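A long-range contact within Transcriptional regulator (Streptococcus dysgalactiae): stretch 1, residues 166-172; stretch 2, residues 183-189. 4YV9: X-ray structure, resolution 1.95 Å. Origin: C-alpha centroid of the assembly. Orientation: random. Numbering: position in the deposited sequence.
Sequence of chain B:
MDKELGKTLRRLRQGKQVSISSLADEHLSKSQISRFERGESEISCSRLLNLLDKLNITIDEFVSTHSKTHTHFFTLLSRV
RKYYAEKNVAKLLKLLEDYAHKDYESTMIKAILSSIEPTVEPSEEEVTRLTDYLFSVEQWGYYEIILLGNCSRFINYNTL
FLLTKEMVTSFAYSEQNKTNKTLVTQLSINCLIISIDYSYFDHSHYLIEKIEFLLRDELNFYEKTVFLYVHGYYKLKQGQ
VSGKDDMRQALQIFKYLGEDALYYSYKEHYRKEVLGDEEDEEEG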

# COMPACT_ATOMS: atom_id res chain seq x y z
N GLU B 166 -21.27 -5.76 -1.80
CA GLU B 166 -20.63 -6.41 -2.93
C GLU B 166 -19.13 -6.15 -2.91
O GLU B 166 -18.33 -7.08 -3.04
CB GLU B 166 -21.23 -5.94 -4.25
CG GLU B 166 -22.62 -6.49 -4.51
CD GLU B 166 -22.71 -7.98 -4.25
OE1 GLU B 166 -22.02 -8.75 -4.95
OE2 GLU B 166 -23.46 -8.38 -3.34
N MSE B 167 -18.75 -4.89 -2.72
CA MSE B 167 -17.34 -4.49 -2.76
C MSE B 167 -16.49 -5.12 -1.67
O MSE B 167 -15.39 -5.61 -1.94
CB MSE B 167 -17.22 -2.98 -2.68
CG MSE B 167 -15.80 -2.49 -2.47
SE MSE B 167 -15.82 -0.55 -2.08
CE MSE B 167 -16.71 -0.63 -0.34
N VAL B 168 -16.99 -5.11 -0.43
CA VAL B 168 -16.22 -5.66 0.69
C VAL B 168 -16.03 -7.18 0.59
O VAL B 168 -15.08 -7.72 1.14
CB VAL B 168 -16.87 -5.34 2.05
CG1 VAL B 168 -16.75 -3.89 2.34
CG2 VAL B 168 -18.32 -5.77 2.09
N THR B 169 -16.93 -7.85 -0.12
CA THR B 169 -16.83 -9.30 -0.24
C THR B 169 -16.18 -9.76 -1.54
O THR B 169 -15.88 -10.95 -1.71
CB THR B 169 -18.23 -9.96 -0.10
OG1 THR B 169 -19.11 -9.47 -1.11
CG2 THR B 169 -18.84 -9.65 1.27
N SER B 170 -15.90 -8.82 -2.44
CA SER B 170 -15.39 -9.16 -3.76
C SER B 170 -14.20 -8.33 -4.23
O SER B 170 -13.99 -8.22 -5.43
CB SER B 170 -16.51 -9.03 -4.79
OG SER B 170 -17.72 -9.58 -4.30
N PHE B 171 -13.44 -7.74 -3.33
CA PHE B 171 -12.29 -6.96 -3.79
C PHE B 171 -11.06 -7.84 -3.72
O PHE B 171 -11.02 -8.80 -2.95
CB PHE B 171 -12.09 -5.68 -2.97
CG PHE B 171 -11.51 -5.93 -1.61
CD1 PHE B 171 -12.34 -6.29 -0.55
CD2 PHE B 171 -10.15 -5.83 -1.39
CE1 PHE B 171 -11.80 -6.54 0.71
CE2 PHE B 171 -9.62 -6.07 -0.15
CZ PHE B 171 -10.44 -6.43 0.90
N ALA B 172 -10.04 -7.50 -4.50
CA ALA B 172 -8.83 -8.31 -4.49
C ALA B 172 -7.65 -7.54 -3.91
O ALA B 172 -7.43 -6.38 -4.25
CB ALA B 172 -8.50 -8.79 -5.89
N LEU B 183 -8.53 1.24 0.69
CA LEU B 183 -9.64 1.98 0.08
C LEU B 183 -10.99 1.38 0.46
O LEU B 183 -11.90 2.10 0.86
CB LEU B 183 -9.50 2.03 -1.45
CG LEU B 183 -8.42 2.98 -1.99
CD1 LEU B 183 -8.12 2.71 -3.45
CD2 LEU B 183 -8.86 4.41 -1.81
N VAL B 184 -11.14 0.06 0.31
CA VAL B 184 -12.39 -0.60 0.69
C VAL B 184 -12.75 -0.32 2.16
O VAL B 184 -13.93 -0.13 2.50
CB VAL B 184 -12.32 -2.13 0.47
CG1 VAL B 184 -13.50 -2.81 1.14
CG2 VAL B 184 -12.30 -2.45 -1.03
N THR B 185 -11.74 -0.27 3.02
CA THR B 185 -11.97 0.01 4.43
C THR B 185 -12.51 1.44 4.60
O THR B 185 -13.49 1.66 5.31
CB THR B 185 -10.69 -0.19 5.26
OG1 THR B 185 -10.21 -1.53 5.06
CG2 THR B 185 -10.97 0.04 6.73
N GLN B 186 -11.89 2.39 3.91
CA GLN B 186 -12.33 3.77 3.97
C GLN B 186 -13.77 3.94 3.47
O GLN B 186 -14.57 4.63 4.11
CB GLN B 186 -11.38 4.66 3.17
CG GLN B 186 -10.02 4.82 3.86
CD GLN B 186 -8.91 5.35 2.95
OE1 GLN B 186 -9.06 5.40 1.72
NE2 GLN B 186 -7.79 5.73 3.55
N LEU B 187 -14.12 3.30 2.36
CA LEU B 187 -15.48 3.42 1.83
C LEU B 187 -16.52 2.70 2.70
O LEU B 187 -17.68 3.09 2.72
CB LEU B 187 -15.55 2.89 0.40
CG LEU B 187 -14.84 3.72 -0.68
CD1 LEU B 187 -15.34 3.27 -2.04
CD2 LEU B 187 -15.06 5.22 -0.50
N SER B 188 -16.10 1.64 3.39
CA SER B 188 -17.01 0.95 4.30
C SER B 188 -17.33 1.86 5.48
O SER B 188 -18.49 1.96 5.89
CB SER B 188 -16.41 -0.37 4.81
OG SER B 188 -16.17 -1.26 3.73
N ILE B 189 -16.31 2.52 6.01
CA ILE B 189 -16.51 3.49 7.08
C ILE B 189 -17.43 4.63 6.61
O ILE B 189 -18.32 5.06 7.35
CB ILE B 189 -15.17 4.06 7.58
CG1 ILE B 189 -14.37 2.94 8.27
CG2 ILE B 189 -15.39 5.24 8.54
CD1 ILE B 189 -12.96 3.31 8.64

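Contact between a stretch that begins as helix and runs on to the loop residue Phe171, and the flank of a second helix in a transcriptional regulator, held by apolar packing with no hydrogen bond between the stretches. Together they bury 276 Å² of surface, and Val184 of the second helix, with 94 Å² covered, is at the centre: its CA lies 6.3 Å from the CA of Val168, and it touches Met167, Val168 and Phe171. Glu166, the first residue of stretch 1, stays out of reach of the second helix and serves its own stretch instead, its carbonyl O accepting a hydrogen bond from Ser170 OG (2.9 Å). Met167, a selenomethionine, points its CA-to-CB bond toward the partner helix. With chi1 and chi2 both t the chain extends, and chi3 near 67° turns the terminal methyl, so that the one side chain spans a full turn of stretch 2: Met167 CG lies 3.8 Å from Val184 CG2, while Met167 CE reaches 3.8 Å from Leu187 CB and 4.2 Å from Ser188 OG. A long, flexible, unbranched residue suits this place, since it can follow the helix surface from Val184 to Leu187. Val168 leaves its backbone sideways to the contact, yet the m rotamer brings Val168 CG1 to 3.6 Å from Val184 CG1, methyl against methyl. The same CG1 is 3.0 Å from Ser188 OG, a tight approach of carbon to oxygen. Ser188 tolerates an apolar neighbour because its hydroxyl is already used within its helix: Ser188 OG donates to Val184 O at 2.8 Å, folding the polar group back against the backbone one turn earlier. The CA-to-CB bond of Thr169 points away, and the residue is exposed, as befits a polar side chain outside the apolar contact. At Ser170 the backbone N donates to Met167 O (3.3 Å), a short-range link within stretch 1. Phe171, with phi/psi of -96/157°, is in extended backbone conformation, and its CA-to-CB bond points back toward stretch 2. Its ring, at chi1 75°, offers a face to Val184: CG2 of Val184 sits 4.0 Å from the centroid of the Phe171 ring, 27° off the normal, a CH-pi contact, and is 3.6 Å from Phe171 CG. The closest approaches to Met167 and Phe171 are by Val184 CG2 and that to Val168 is by Val184 CG1, but CG1 also lies near Met167 and Phe171; the compact, beta-branched side chain, with chi1 t, touches all three. Ala172 takes no part.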